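Local coordinates for hypothetical protein (Staphylococcus aureus subsp. aureus, PDB 2ETS), which is of unknown function but adopts a four-helical bundle fold and represents the bacterial DUF1798 family, at residues E23-M27 with Y50-I54; M13-E18 with I117-T122. All blocks are in the same frame, centred on the assembly; numbering follows the deposited sequence.

Contact 1 of 2, residues E23-M27 with Y50-I54; sequences EVNNM and YTEHI
Residues 23-27 of helix 12-37 and 50-54 of helix 43-63 run nearly antiparallel, 157° between their directions, with axes 12.4 Å apart at closest approach and Glu23 facing Ile54. They are neighbouring rods of the four-helical bundle, and long side chains bridge the wide gap. Glu23 bends at chi2 (-67°), which turns its carboxylate toward helix 43-63, where each oxygen takes one donor. Tyr50 OH donates to Glu23 OE1 over 3.0 Å. His53 NE2 gives its hydrogen to Glu23 OE2 at 2.6 Å, a His-carboxylate bond in which the oxygen lies in the imidazole plane but is met from above the carboxylate plane. Two donors on separate oxygens should limit rotation of the carboxylate and would probably stabilise its charge. Next to these polar groups, Met27, a selenomethionine, brings CG to the hydroxyl end of the Tyr50 ring, near its plane, while within helix 43-63 Ile54 CG1 lies over one ring face, offset toward the rim. Helix 76-92 adjoins this apolar side through Leu89, which Met27 touches, and the ring of His94 meets that of Tyr50. Met27 and Ile54 meet tip to tip, Met27 CE lying 3.8 Å from Ile54 CD1.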
loop_
_atom_site.group_PDB
_atom_site.type_symbol
_atom_site.label_atom_id
_atom_site.label_comp_id
_atom_site.label_asym_id
_atom_site.label_seq_id
_atom_site.Cartn_x
_atom_site.Cartn_y
_atom_site.Cartn_z
ATOM N N GLU A 23 -4.877 1.977 4.675
ATOM C CA GLU A 23 -4.071 3.006 4.025
ATOM C C GLU A 23 -4.215 3.045 2.476
ATOM O O GLU A 23 -4.279 4.121 1.870
ATOM C CB GLU A 23 -2.622 2.864 4.448
ATOM C CG GLU A 23 -2.361 3.370 5.872
ATOM C CD GLU A 23 -2.542 4.876 6.027
ATOM O OE1 GLU A 23 -2.953 5.538 5.037
ATOM O OE2 GLU A 23 -2.261 5.399 7.139
ATOM N N VAL A 24 -4.289 1.869 1.852
ATOM C CA VAL A 24 -4.493 1.781 0.406
ATOM C C VAL A 24 -5.888 2.383 0.016
ATOM O O VAL A 24 -6.035 3.057 -1.015
ATOM C CB VAL A 24 -4.311 0.327 -0.052
ATOM C CG1 VAL A 24 -4.711 0.136 -1.495
ATOM C CG2 VAL A 24 -2.838 -0.111 0.147
ATOM N N ASN A 25 -6.902 2.148 0.835
ATOM C CA ASN A 25 -8.182 2.852 0.664
ATOM C C ASN A 25 -8.081 4.366 0.786
ATOM O O ASN A 25 -8.646 5.115 0.026
ATOM C CB ASN A 25 -9.189 2.338 1.665
ATOM C CG ASN A 25 -9.649 0.953 1.340
ATOM O OD1 ASN A 25 -9.932 0.643 0.179
ATOM N ND2 ASN A 25 -9.723 0.095 2.356
ATOM N N ASN A 26 -7.315 4.814 1.735
ATOM C CA ASN A 26 -7.053 6.212 1.880
ATOM C C ASN A 26 -6.372 6.778 0.652
ATOM O O ASN A 26 -6.655 7.888 0.248
ATOM C CB ASN A 26 -6.129 6.402 3.083
ATOM C CG ASN A 26 -6.286 7.719 3.704
ATOM O OD1 ASN A 26 -7.401 8.173 3.913
ATOM N ND2 ASN A 26 -5.170 8.362 4.032
HETATM N N MSE A 27 -5.424 6.034 0.102
HETATM C CA MSE A 27 -4.743 6.449 -1.134
HETATM C C MSE A 27 -5.733 6.616 -2.283
HETATM O O MSE A 27 -5.582 7.505 -3.096
HETATM C CB MSE A 27 -3.677 5.444 -1.517
HETATM C CG MSE A 27 -2.549 5.400 -0.523
HETATM SE SE MSE A 27 -1.320 3.991 -0.985
HETATM C CE MSE A 27 -0.758 3.575 0.819
ATOM N N TYR A 50 3.422 11.694 4.451
ATOM C CA TYR A 50 2.556 10.571 4.194
ATOM C C TYR A 50 3.332 9.331 3.769
ATOM O O TYR A 50 3.127 8.231 4.301
ATOM C CB TYR A 50 1.535 10.909 3.108
ATOM C CG TYR A 50 0.582 9.772 2.903
ATOM C CD1 TYR A 50 -0.397 9.478 3.867
ATOM C CD2 TYR A 50 0.701 8.938 1.806
ATOM C CE1 TYR A 50 -1.282 8.412 3.683
ATOM C CE2 TYR A 50 -0.145 7.851 1.630
ATOM C CZ TYR A 50 -1.153 7.617 2.558
ATOM O OH TYR A 50 -1.984 6.549 2.388
ATOM N N THR A 51 4.217 9.518 2.801
ATOM C CA THR A 51 5.051 8.407 2.278
ATOM C C THR A 51 5.997 7.889 3.348
ATOM O O THR A 51 6.233 6.704 3.441
ATOM C CB THR A 51 5.878 8.836 1.076
ATOM O OG1 THR A 51 6.728 9.924 1.466
ATOM C CG2 THR A 51 4.977 9.234 -0.074
ATOM N N GLU A 52 6.523 8.773 4.170
ATOM C CA GLU A 52 7.325 8.329 5.313
ATOM C C GLU A 52 6.520 7.509 6.333
ATOM O O GLU A 52 7.038 6.559 6.903
ATOM C CB GLU A 52 7.974 9.527 5.986
ATOM C CG GLU A 52 9.072 10.141 5.132
ATOM C CD GLU A 52 9.806 11.264 5.850
ATOM O OE1 GLU A 52 9.343 11.700 6.939
ATOM O OE2 GLU A 52 10.845 11.706 5.312
ATOM N N HIS A 53 5.256 7.857 6.551
ATOM C CA HIS A 53 4.404 7.077 7.459
ATOM C C HIS A 53 4.135 5.697 6.842
ATOM O O HIS A 53 4.138 4.677 7.534
ATOM C CB HIS A 53 3.108 7.838 7.763
ATOM C CG HIS A 53 1.945 6.972 8.145
ATOM N ND1 HIS A 53 1.787 6.428 9.405
ATOM C CD2 HIS A 53 0.836 6.625 7.444
ATOM C CE1 HIS A 53 0.657 5.742 9.446
ATOM N NE2 HIS A 53 0.057 5.845 8.268
ATOM N N ILE A 54 3.898 5.674 5.544
ATOM C CA ILE A 54 3.764 4.392 4.822
ATOM C C ILE A 54 5.071 3.541 4.889
ATOM O O ILE A 54 5.024 2.325 5.130
ATOM C CB ILE A 54 3.349 4.632 3.366
ATOM C CG1 ILE A 54 1.974 5.331 3.269
ATOM C CG2 ILE A 54 3.335 3.310 2.563
ATOM C CD1 ILE A 54 0.833 4.678 4.051
#

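Contact 2 of 2, residues M13-E18 with I117-T122; sequences MNDLVE and ILDGVT
Val17 pushes its two methyls into the surface of segment 117-122, where helix 12-37 lies against the last turn of helix 100-120 and the residues that follow it. The backbones come close here, with CA atoms 6.3 Å apart both for Asn14 with Val121 and for Val17 with Leu118. The two methyls of Val17 have different main partners. CG1, anti to the backbone N (chi1 178°), rests at the root of Leu118, 4.0 Å from Leu118 CB, whereas CG2 turns to Ile117 and meets Ile117 CG2 at 3.6 Å, with Val121 CG2 more loosely beside it. The valine thus fills a shallow hollow bordered by Ile117, Leu118 and Val121. A bump in the other direction comes from Leu118, whose CD1 fits between two residues one turn apart on helix 12-37, lying 3.8 Å from Glu18 CG and 4.0 Å from Asn14 ND2. Val121 completes the fit as its CB faces the selenomethionine methyl of Met13.

Beside these apolar groups, the chain leaves helical geometry at Val121, and Asn14 reaches across to the carbonyl of this first non-helical residue. Asn14 ND2 donates to Val121 O at 3.0 Å in a bent bond, the acceptor lying near the amide plane. Thr122 OG1 also donates to Val121 O, from the same face of the peptide but steeply, nearly at right angles to the C=O.

Neighbouring elements enclose the apolar side: Val17 also touches Ile61 of helix 43-63, Met13 and Val121 both reach Phe67 of the short helix 65-68, and Ile117 packs on Ile68 of that helix, so helices 12-37 and 100-120 meet at one end of the bundle, with helices 43-63 and 65-68 alongside.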
loop_
_atom_site.group_PDB
_atom_site.type_symbol
_atom_site.label_atom_id
_atom_site.label_comp_id
_atom_site.label_asym_id
_atom_site.label_seq_id
_atom_site.Cartn_x
_atom_site.Cartn_y
_atom_site.Cartn_z
HETATM N N MSE A 13 0.696 -9.200 12.911
HETATM C CA MSE A 13 0.713 -9.247 11.435
HETATM C C MSE A 13 -0.651 -8.876 10.855
HETATM O O MSE A 13 -0.750 -8.123 9.877
HETATM C CB MSE A 13 1.104 -10.628 10.934
HETATM C CG MSE A 13 2.553 -10.939 11.109
HETATM SE SE MSE A 13 3.042 -12.501 10.051
HETATM C CE MSE A 13 2.055 -13.828 11.059
ATOM N N ASN A 14 -1.684 -9.448 11.461
ATOM C CA ASN A 14 -3.073 -9.089 11.214
ATOM C C ASN A 14 -3.305 -7.568 11.240
ATOM O O ASN A 14 -3.896 -6.987 10.317
ATOM C CB ASN A 14 -3.963 -9.758 12.280
ATOM C CG ASN A 14 -5.303 -10.199 11.727
ATOM O OD1 ASN A 14 -6.340 -9.623 12.053
ATOM N ND2 ASN A 14 -5.288 -11.227 10.882
ATOM N N ASP A 15 -2.860 -6.924 12.318
ATOM C CA ASP A 15 -3.053 -5.490 12.452
ATOM C C ASP A 15 -2.222 -4.717 11.448
ATOM O O ASP A 15 -2.658 -3.687 10.951
ATOM C CB ASP A 15 -2.738 -5.026 13.876
ATOM C CG ASP A 15 -3.688 -5.616 14.896
ATOM O OD1 ASP A 15 -4.870 -5.843 14.553
ATOM O OD2 ASP A 15 -3.251 -5.858 16.039
ATOM N N LEU A 16 -1.022 -5.211 11.158
ATOM C CA LEU A 16 -0.172 -4.591 10.151
ATOM C C LEU A 16 -0.828 -4.603 8.770
ATOM O O LEU A 16 -0.813 -3.598 8.072
ATOM C CB LEU A 16 1.188 -5.300 10.062
ATOM C CG LEU A 16 2.265 -4.772 11.011
ATOM C CD1 LEU A 16 3.446 -5.750 11.101
ATOM C CD2 LEU A 16 2.736 -3.388 10.550
ATOM N N VAL A 17 -1.388 -5.751 8.391
ATOM C CA VAL A 17 -1.991 -5.934 7.091
ATOM C C VAL A 17 -3.294 -5.109 6.988
ATOM O O VAL A 17 -3.515 -4.376 5.994
ATOM C CB VAL A 17 -2.177 -7.473 6.759
ATOM C CG1 VAL A 17 -2.858 -7.698 5.410
ATOM C CG2 VAL A 17 -0.824 -8.192 6.725
ATOM N N GLU A 18 -4.129 -5.207 8.015
ATOM C CA GLU A 18 -5.339 -4.361 8.123
ATOM C C GLU A 18 -4.996 -2.865 8.057
ATOM O O GLU A 18 -5.739 -2.055 7.482
ATOM C CB GLU A 18 -6.131 -4.685 9.408
ATOM C CG GLU A 18 -7.154 -5.774 9.153
ATOM C CD GLU A 18 -7.849 -6.295 10.405
ATOM O OE1 GLU A 18 -7.166 -6.551 11.430
ATOM O OE2 GLU A 18 -9.092 -6.459 10.357
ATOM N N ILE A 117 -3.124 -12.161 1.861
ATOM C CA ILE A 117 -2.199 -12.176 2.966
ATOM C C ILE A 117 -3.025 -12.207 4.224
ATOM O O ILE A 117 -2.805 -13.062 5.083
ATOM C CB ILE A 117 -1.250 -10.953 2.948
ATOM C CG1 ILE A 117 -0.260 -11.097 1.798
ATOM C CG2 ILE A 117 -0.506 -10.826 4.262
ATOM C CD1 ILE A 117 0.626 -9.863 1.571
ATOM N N LEU A 118 -3.998 -11.298 4.305
ATOM C CA LEU A 118 -4.892 -11.237 5.464
ATOM C C LEU A 118 -5.491 -12.603 5.704
ATOM O O LEU A 118 -5.421 -13.076 6.809
ATOM C CB LEU A 118 -5.995 -10.179 5.297
ATOM C CG LEU A 118 -6.874 -9.903 6.531
ATOM C CD1 LEU A 118 -6.120 -9.090 7.598
ATOM C CD2 LEU A 118 -8.180 -9.191 6.150
ATOM N N ASP A 119 -6.038 -13.256 4.676
ATOM C CA ASP A 119 -6.538 -14.646 4.840
ATOM C C ASP A 119 -5.456 -15.572 5.378
ATOM O O ASP A 119 -5.710 -16.349 6.273
ATOM C CB ASP A 119 -7.037 -15.282 3.532
ATOM C CG ASP A 119 -8.129 -14.498 2.860
ATOM O OD1 ASP A 119 -8.582 -13.479 3.431
ATOM O OD2 ASP A 119 -8.513 -14.899 1.731
ATOM N N GLY A 120 -4.259 -15.499 4.798
ATOM C CA GLY A 120 -3.151 -16.364 5.186
ATOM C C GLY A 120 -2.648 -16.196 6.618
ATOM O O GLY A 120 -2.122 -17.130 7.191
ATOM N N VAL A 121 -2.778 -14.999 7.184
ATOM C CA VAL A 121 -2.231 -14.693 8.509
ATOM C C VAL A 121 -3.384 -14.591 9.485
ATOM O O VAL A 121 -3.570 -13.578 10.140
ATOM C CB VAL A 121 -1.384 -13.374 8.513
ATOM C CG1 VAL A 121 -0.280 -13.421 7.444
ATOM C CG2 VAL A 121 -2.247 -12.131 8.311
ATOM N N THR A 122 -4.153 -15.664 9.594
ATOM C CA THR A 122 -5.471 -15.583 10.214
ATOM C C THR A 122 -5.987 -16.987 10.550
ATOM O O THR A 122 -5.501 -17.979 9.990
ATOM C CB THR A 122 -6.415 -14.792 9.251
ATOM O OG1 THR A 122 -6.541 -13.446 9.718
ATOM C CG2 THR A 122 -7.795 -15.401 9.123
#

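Both contacts use helix 12-37, but at different levels and with different partners: contact 2 joins its beginning to the end of helix 100-120, and contact 1 joins a later part to helix 43-63. Their centres lie about 17 Å apart, and their nearest atoms, about 5 Å apart, do not touch. Along the chain, contact 1 is nested inside the loop closed by contact 2, which joins the first turns of helix 12-37 to the C-terminal end of the modelled chain. At the level of contact 1, Val24 touches Leu107 and Leu114, so helix 12-37 still meets helix 100-120 there. Contact 1 lies nearer the middle, about 7 Å from the chain centre against 13 Å for contact 2.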